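Local structure of galactofuranose-binding protein YtfQ (2VK2) at residues T21-A24 against K25-E29; N46-K49 against A50-F54; T248-M251 against A252-F256. The protein binds alpha- and beta-galactofuranose in the periplasm as the solute-binding component of the YtfQRT-YjfF ABC transporter. All coordinates share one frame; numbering follows the deposited sequence.

Contact 1. Residues T21-A24 against K25-E29; sequences TNVA and KSEAE
Glu27 N donates to Val23 O at 2.8 Å, with an angle of 161° at the hydrogen. This is the shortest of four i to i+4 backbone bonds here. The others run from Lys25 N to Thr21 O, Ser26 N to Asn22 O and Ala28 N to Ala24 O. They mark the stretch as regular alpha-helix. The hydroxyl of Ser26 also turns back on the helix. Its chi1 of 56° sets OG between the backbone N and the carbonyl carbon, 3.2 Å from Val23 O.

One water joins two side chains at the surface. It donates to Asn22 OD1 at 2.6 Å and accepts from Lys25 NZ at 2.8 Å. The amide of Asn22 is therefore used on both sides, since ND2 donates to Gly296 O. Beyond CG the Lys25 chain is extended, and it runs back alongside Thr21. Its CG lies 3.4 Å from Thr21 O, and CE meets the methyl Thr21 CG2 at 3.9 Å. The hydroxyl of Thr21 is turned to Gln9. On another side of the helix, Val23 CG1 flanks Glu27 CG at 3.9 Å. The Glu27 chain bends at chi2 (-76°), and its carboxylate leads away from Val23. There OE1 forms a salt bridge with Arg31.

Helix 15-31 is the crossover of the beta-alpha-beta unit formed with strands 4-9 and 34-39. Thr21, Ala24, Lys25 and Ala28 touch strand 34-39 through Leu35 and Ile37. Ala24, Glu27 and Ala28 also meet helix 252-265, at Ala252 and Phe256.

Contact 2. Residues N46-K49 against A50-F54; sequences NQIK and AVRSF
Ile48 and Arg52, one helical turn apart, run alongside each other off the same face of the helix. The methyl Ile48 CG2 sits over the centre of one face of the Arg52 guanidinium, 3.7 Å above its plane. It is an aliphatic cover on a flat cation, with no polar bond between the two side chains. The Arg52 chain is extended from CG to NE. CG starts beside the backbone N (chi1 -75°) and passes 3.4 Å from Ile48 O. Arg52 N donates to the same carbonyl at 2.9 Å.

Three more i to i+4 bonds flank this one: Ala50 N to Asn46 O, Val51 N to Gln47 O and Ser53 N to Lys49 O. Val51 CG2 and Ala50 CB both lie near Gln47 O, at 3.3 Å and 3.4 Å.

Helix 44-57 follows strand 34-39 and leads to strand 61-64. It forms part of the alternating strand and helix order of this periplasmic sugar-binding fold. Its buried side rests on the parallel sheet: Ala50 touches Ala38, Val51 touches Ile64, and Phe54 touches Ile62.

The next shell fixes the polar ends. Glu78 forms a salt bridge with Arg52 NE, while Val75 of helix 73-81 packs on Ile48, Val51 and Arg52. The Gln47 amide is buried and used at both ends, with NE2 donating to Ala65 O and OE1 accepting from Val67 N, and Asn46 ND2 reaches Gly40 O.

Contact 3. Residues T248-M251 against A252-F256; sequences TPNM and AGPAF
Gly253 N donates to Asn250 OD1 at 2.8 Å. The angle at the hydrogen is 138°, so the bond is bent, and the donor is tilted 26° from the plane of the side-chain carbonyl. This is a capping bond at the start of helix 252-265. With CG anti to the backbone N (chi1 -166°), the Asn250 amide reaches forward over the first turn. OD1 also lies 3.2 Å from Gly253 CA. The absence of a side chain at Gly253 is consistent with this close approach. The other end of the amide is held too: ND2 donates to Glu27 OE2.

The chain before the cap has its own bonds. Asn250 N donates to Thr248 OG1 at 3.0 Å in an ST turn. Asn250 is the centre of an inverse gamma turn, closed by a weak bond from Met251 N to Pro249 O. A water bridges the next step. It donates to Pro249 O at 2.8 Å and accepts from Ala252 N at 3.1 Å. An alanine in place of Asn250 is likely to leave Gly253 N without its capping acceptor and Glu27 without this amide donor.

Pro254 packs its ring against the turn. Its CD lies 3.2 Å from Asn250 O and 3.5 Å from Met251 O. The Met251 side chain lies close to those of Trp16 and Asp90, which bind the sugar, and about 5 Å from the galactofuranose. It also touches Val105.

Pro254 has no N-H, so it meets these carbonyls through carbon alone. The amides of Ala252 and Gly253 have no earlier helical turn to donate to. A water and the Asn250 side chain take them instead.

Contacts 1 and 3 touch, with centres 9 Å apart. A bond between Glu27 and Asn250 joins them, and small side chains pack between the two helices, so helix 15-31 and the start of helix 252-265 are held together. Contact 2 stands apart on helix 44-57, its centre about 20 Å from that of contact 1 and 21 Å from that of contact 3. Contacts 1 and 2 are partly buried stretches of regular helix, each with a buried side on the parallel sheet. Their side-chain pairs differ: a water bridge between exposed residues in contact 1, a buried isoleucine methyl over an exposed arginine in contact 2. Contact 3 is buried and lies nearest the sugar. It relies on side-chain and water bonds where the helix begins.

Contact 1. Residues T21-A24 against K25-E29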
loop_
_atom_site.group_PDB
_atom_site.type_symbol
_atom_site.label_atom_id
_atom_site.label_comp_id
_atom_site.label_asym_id
_atom_site.label_seq_id
_atom_site.Cartn_x
_atom_site.Cartn_y
_atom_site.Cartn_z
ATOM N N THR A 21 -10.095 -0.881 -5.964
ATOM C CA THR A 21 -10.821 -1.319 -7.151
ATOM C C THR A 21 -12.300 -0.926 -7.078
ATOM O O THR A 21 -12.851 -0.391 -8.041
ATOM C CB THR A 21 -10.668 -2.840 -7.351
ATOM O OG1 THR A 21 -9.302 -3.136 -7.679
ATOM C CG2 THR A 21 -11.573 -3.346 -8.467
ATOM N N ASN A 22 -12.935 -1.175 -5.936
ATOM C CA ASN A 22 -14.336 -0.793 -5.736
ATOM C C ASN A 22 -14.548 0.703 -5.933
ATOM O O ASN A 22 -15.489 1.126 -6.605
ATOM C CB ASN A 22 -14.808 -1.175 -4.328
ATOM C CG ASN A 22 -14.967 -2.673 -4.136
ATOM O OD1 ASN A 22 -15.105 -3.430 -5.095
ATOM N ND2 ASN A 22 -14.957 -3.106 -2.880
ATOM N N VAL A 23 -13.662 1.501 -5.345
ATOM C CA VAL A 23 -13.760 2.953 -5.430
ATOM C C VAL A 23 -13.461 3.464 -6.846
ATOM O O VAL A 23 -14.080 4.425 -7.306
ATOM C CB VAL A 23 -12.839 3.635 -4.401
ATOM C CG1 VAL A 23 -12.830 5.146 -4.592
ATOM C CG2 VAL A 23 -13.288 3.272 -2.989
ATOM N N ALA A 24 -12.529 2.818 -7.544
ATOM C CA ALA A 24 -12.275 3.152 -8.944
ATOM C C ALA A 24 -13.556 2.991 -9.763
ATOM O O ALA A 24 -13.900 3.850 -10.572
ATOM C CB ALA A 24 -11.166 2.281 -9.509
ATOM N N LYS A 25 -14.264 1.889 -9.535
ATOM C CA LYS A 25 -15.519 1.626 -10.234
ATOM C C LYS A 25 -16.595 2.657 -9.898
ATOM O O LYS A 25 -17.229 3.196 -10.801
ATOM C CB LYS A 25 -16.025 0.220 -9.919
ATOM C CG LYS A 25 -15.181 -0.896 -10.509
ATOM C CD LYS A 25 -15.688 -2.245 -10.034
ATOM C CE LYS A 25 -14.875 -3.392 -10.596
ATOM N NZ LYS A 25 -15.318 -4.697 -10.027
ATOM N N SER A 26 -16.798 2.938 -8.612
ATOM C CA SER A 26 -17.837 3.898 -8.213
ATOM C C SER A 26 -17.496 5.323 -8.657
ATOM O O SER A 26 -18.384 6.076 -9.063
ATOM C CB SER A 26 -18.123 3.836 -6.704
ATOM O OG SER A 26 -16.961 4.038 -5.927
ATOM N N GLU A 27 -16.216 5.685 -8.604
ATOM C CA GLU A 27 -15.774 6.984 -9.115
ATOM C C GLU A 27 -16.037 7.108 -10.616
ATOM O O GLU A 27 -16.569 8.116 -11.074
ATOM C CB GLU A 27 -14.289 7.213 -8.823
ATOM C CG GLU A 27 -13.991 7.614 -7.379
ATOM C CD GLU A 27 -14.343 9.063 -7.070
ATOM O OE1 GLU A 27 -14.681 9.820 -8.002
ATOM O OE2 GLU A 27 -14.286 9.452 -5.886
ATOM N N ALA A 28 -15.674 6.077 -11.374
ATOM C CA ALA A 28 -15.915 6.074 -12.816
ATOM C C ALA A 28 -17.405 6.190 -13.126
ATOM O O ALA A 28 -17.810 6.991 -13.970
ATOM C CB ALA A 28 -15.342 4.818 -13.450
ATOM N N GLU A 29 -18.214 5.402 -12.425
ATOM C CA GLU A 29 -19.653 5.357 -12.667
ATOM C C GLU A 29 -20.323 6.710 -12.459
ATOM O O GLU A 29 -21.089 7.156 -13.312
ATOM C CB GLU A 29 -20.305 4.289 -11.788
ATOM C CG GLU A 29 -20.033 2.872 -12.286
ATOM C CD GLU A 29 -20.030 1.823 -11.188
ATOM O OE1 GLU A 29 -20.574 2.080 -10.093
ATOM O OE2 GLU A 29 -19.474 0.729 -11.428
HETATM O O HOH W 1 -14.751 -4.884 -7.270
#

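Contact 2. Residues N46-K49 against A50-F54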
loop_
_atom_site.group_PDB
_atom_site.type_symbol
_atom_site.label_atom_id
_atom_site.label_comp_id
_atom_site.label_asym_id
_atom_site.label_seq_id
_atom_site.Cartn_x
_atom_site.Cartn_y
_atom_site.Cartn_z
ATOM N N ASN A 46 1.988 -9.441 -16.971
ATOM C CA ASN A 46 0.542 -9.394 -17.199
ATOM C C ASN A 46 0.043 -7.955 -17.314
ATOM O O ASN A 46 -0.809 -7.654 -18.147
ATOM C CB ASN A 46 -0.226 -10.110 -16.084
ATOM C CG ASN A 46 -0.031 -11.613 -16.101
ATOM O OD1 ASN A 46 0.309 -12.206 -17.123
ATOM N ND2 ASN A 46 -0.265 -12.241 -14.957
ATOM N N GLN A 47 0.579 -7.070 -16.482
ATOM C CA GLN A 47 0.230 -5.656 -16.551
ATOM C C GLN A 47 0.666 -5.040 -17.878
ATOM O O GLN A 47 -0.090 -4.289 -18.489
ATOM C CB GLN A 47 0.851 -4.880 -15.391
ATOM C CG GLN A 47 0.302 -5.262 -14.024
ATOM C CD GLN A 47 0.625 -4.224 -12.977
ATOM O OE1 GLN A 47 1.719 -4.210 -12.420
ATOM N NE2 GLN A 47 -0.321 -3.332 -12.716
ATOM N N ILE A 48 1.882 -5.355 -18.318
ATOM C CA ILE A 48 2.405 -4.828 -19.573
ATOM C C ILE A 48 1.536 -5.291 -20.744
ATOM O O ILE A 48 1.188 -4.489 -21.610
ATOM C CB ILE A 48 3.891 -5.212 -19.764
ATOM C CG1 ILE A 48 4.753 -4.418 -18.778
ATOM C CG2 ILE A 48 4.344 -4.957 -21.199
ATOM C CD1 ILE A 48 6.175 -4.892 -18.677
ATOM N N LYS A 49 1.157 -6.566 -20.750
ATOM C CA LYS A 49 0.230 -7.086 -21.760
ATOM C C LYS A 49 -1.100 -6.328 -21.755
ATOM O O LYS A 49 -1.636 -6.003 -22.813
ATOM C CB LYS A 49 -0.026 -8.577 -21.550
ATOM C CG LYS A 49 1.158 -9.464 -21.884
ATOM C CD LYS A 49 0.911 -10.878 -21.403
ATOM C CE LYS A 49 2.023 -11.823 -21.814
ATOM N NZ LYS A 49 1.821 -13.154 -21.183
ATOM N N ALA A 50 -1.624 -6.045 -20.566
ATOM C CA ALA A 50 -2.885 -5.313 -20.441
ATOM C C ALA A 50 -2.761 -3.895 -20.987
ATOM O O ALA A 50 -3.640 -3.426 -21.713
ATOM C CB ALA A 50 -3.344 -5.283 -18.992
ATOM N N VAL A 51 -1.670 -3.216 -20.641
ATOM C CA VAL A 51 -1.423 -1.865 -21.132
ATOM C C VAL A 51 -1.331 -1.862 -22.657
ATOM O O VAL A 51 -1.921 -1.004 -23.315
ATOM C CB VAL A 51 -0.153 -1.261 -20.505
ATOM C CG1 VAL A 51 0.202 0.066 -21.156
ATOM C CG2 VAL A 51 -0.347 -1.085 -19.005
ATOM N N ARG A 52 -0.617 -2.833 -23.215
ATOM C CA ARG A 52 -0.525 -2.969 -24.670
ATOM C C ARG A 52 -1.886 -3.186 -25.317
ATOM O O ARG A 52 -2.162 -2.627 -26.380
ATOM C CB ARG A 52 0.438 -4.093 -25.052
ATOM C CG ARG A 52 1.863 -3.674 -24.864
ATOM C CD ARG A 52 2.865 -4.742 -25.220
ATOM N NE ARG A 52 4.214 -4.193 -25.086
ATOM C CZ ARG A 52 5.307 -4.895 -24.801
ATOM N NH1 ARG A 52 5.252 -6.204 -24.596
ATOM N NH2 ARG A 52 6.473 -4.268 -24.702
ATOM N N SER A 53 -2.738 -3.980 -24.676
ATOM C CA SER A 53 -4.098 -4.182 -25.172
ATOM C C SER A 53 -4.895 -2.879 -25.140
ATOM O O SER A 53 -5.588 -2.554 -26.103
ATOM C CB SER A 53 -4.817 -5.259 -24.361
ATOM O OG SER A 53 -6.136 -5.456 -24.838
ATOM N N PHE A 54 -4.798 -2.132 -24.044
ATOM C CA PHE A 54 -5.494 -0.849 -23.940
ATOM C C PHE A 54 -5.029 0.126 -25.022
ATOM O O PHE A 54 -5.840 0.854 -25.592
ATOM C CB PHE A 54 -5.291 -0.212 -22.560
ATOM C CG PHE A 54 -5.953 -0.957 -21.422
ATOM C CD1 PHE A 54 -7.205 -1.553 -21.565
ATOM C CD2 PHE A 54 -5.329 -1.024 -20.183
ATOM C CE1 PHE A 54 -7.802 -2.218 -20.497
ATOM C CE2 PHE A 54 -5.930 -1.685 -19.116
ATOM C CZ PHE A 54 -7.162 -2.283 -19.279
#

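Contact 3. Residues T248-M251 against A252-F256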
loop_
_atom_site.group_PDB
_atom_site.type_symbol
_atom_site.label_atom_id
_atom_site.label_comp_id
_atom_site.label_asym_id
_atom_site.label_seq_id
_atom_site.Cartn_x
_atom_site.Cartn_y
_atom_site.Cartn_z
ATOM N N THR A 248 -5.871 6.298 1.941
ATOM C CA THR A 248 -7.149 6.384 1.236
ATOM C C THR A 248 -7.216 5.356 0.108
ATOM O O THR A 248 -6.269 5.221 -0.660
ATOM C CB THR A 248 -7.433 7.788 0.666
ATOM O OG1 THR A 248 -8.720 7.782 0.038
ATOM C CG2 THR A 248 -6.377 8.207 -0.351
ATOM N N PRO A 249 -8.321 4.592 0.025
ATOM C CA PRO A 249 -8.522 3.772 -1.166
ATOM C C PRO A 249 -8.837 4.586 -2.422
ATOM O O PRO A 249 -8.766 4.044 -3.521
ATOM C CB PRO A 249 -9.724 2.888 -0.793
ATOM C CG PRO A 249 -9.860 3.005 0.680
ATOM C CD PRO A 249 -9.387 4.373 1.016
ATOM N N ASN A 250 -9.177 5.865 -2.267
ATOM C CA ASN A 250 -9.557 6.694 -3.406
ATOM C C ASN A 250 -8.349 7.297 -4.119
ATOM O O ASN A 250 -8.098 8.506 -4.070
ATOM C CB ASN A 250 -10.540 7.787 -2.983
ATOM C CG ASN A 250 -11.213 8.450 -4.170
ATOM O OD1 ASN A 250 -10.971 8.083 -5.323
ATOM N ND2 ASN A 250 -12.060 9.434 -3.896
ATOM N N MET A 251 -7.613 6.426 -4.794
ATOM C CA MET A 251 -6.512 6.832 -5.653
ATOM C C MET A 251 -7.021 7.192 -7.043
ATOM O O MET A 251 -6.448 8.050 -7.709
ATOM C CB MET A 251 -5.486 5.704 -5.742
ATOM C CG MET A 251 -4.832 5.389 -4.413
ATOM S SD MET A 251 -3.673 6.672 -3.922
ATOM C CE MET A 251 -3.272 6.150 -2.253
ATOM N N ALA A 252 -8.105 6.547 -7.469
ATOM C CA ALA A 252 -8.654 6.773 -8.807
ATOM C C ALA A 252 -9.310 8.146 -8.952
ATOM O O ALA A 252 -9.223 8.763 -10.017
ATOM C CB ALA A 252 -9.639 5.671 -9.171
ATOM N N GLY A 253 -9.960 8.624 -7.893
ATOM C CA GLY A 253 -10.639 9.920 -7.923
ATOM C C GLY A 253 -9.762 11.063 -8.405
ATOM O O GLY A 253 -10.089 11.727 -9.392
ATOM N N PRO A 254 -8.646 11.323 -7.702
ATOM C CA PRO A 254 -7.711 12.356 -8.159
ATOM C C PRO A 254 -7.160 12.130 -9.575
ATOM O O PRO A 254 -6.889 13.099 -10.285
ATOM C CB PRO A 254 -6.592 12.303 -7.112
ATOM C CG PRO A 254 -7.236 11.731 -5.901
ATOM C CD PRO A 254 -8.222 10.734 -6.420
ATOM N N ALA A 255 -7.003 10.875 -9.990
ATOM C CA ALA A 255 -6.567 10.579 -11.356
ATOM C C ALA A 255 -7.645 10.960 -12.367
ATOM O O ALA A 255 -7.347 11.575 -13.393
ATOM C CB ALA A 255 -6.191 9.116 -11.495
ATOM N N PHE A 256 -8.897 10.610 -12.072
ATOM C CA PHE A 256 -10.022 11.029 -12.914
ATOM C C PHE A 256 -10.150 12.554 -12.956
ATOM O O PHE A 256 -10.422 13.116 -14.013
ATOM C CB PHE A 256 -11.350 10.434 -12.426
ATOM C CG PHE A 256 -11.507 8.954 -12.687
ATOM C CD1 PHE A 256 -11.309 8.419 -13.955
ATOM C CD2 PHE A 256 -11.904 8.101 -11.663
ATOM C CE1 PHE A 256 -11.472 7.060 -14.188
ATOM C CE2 PHE A 256 -12.071 6.743 -11.888
ATOM C CZ PHE A 256 -11.852 6.221 -13.154
HETATM O O HOH W 2 -9.518 4.153 -6.194
#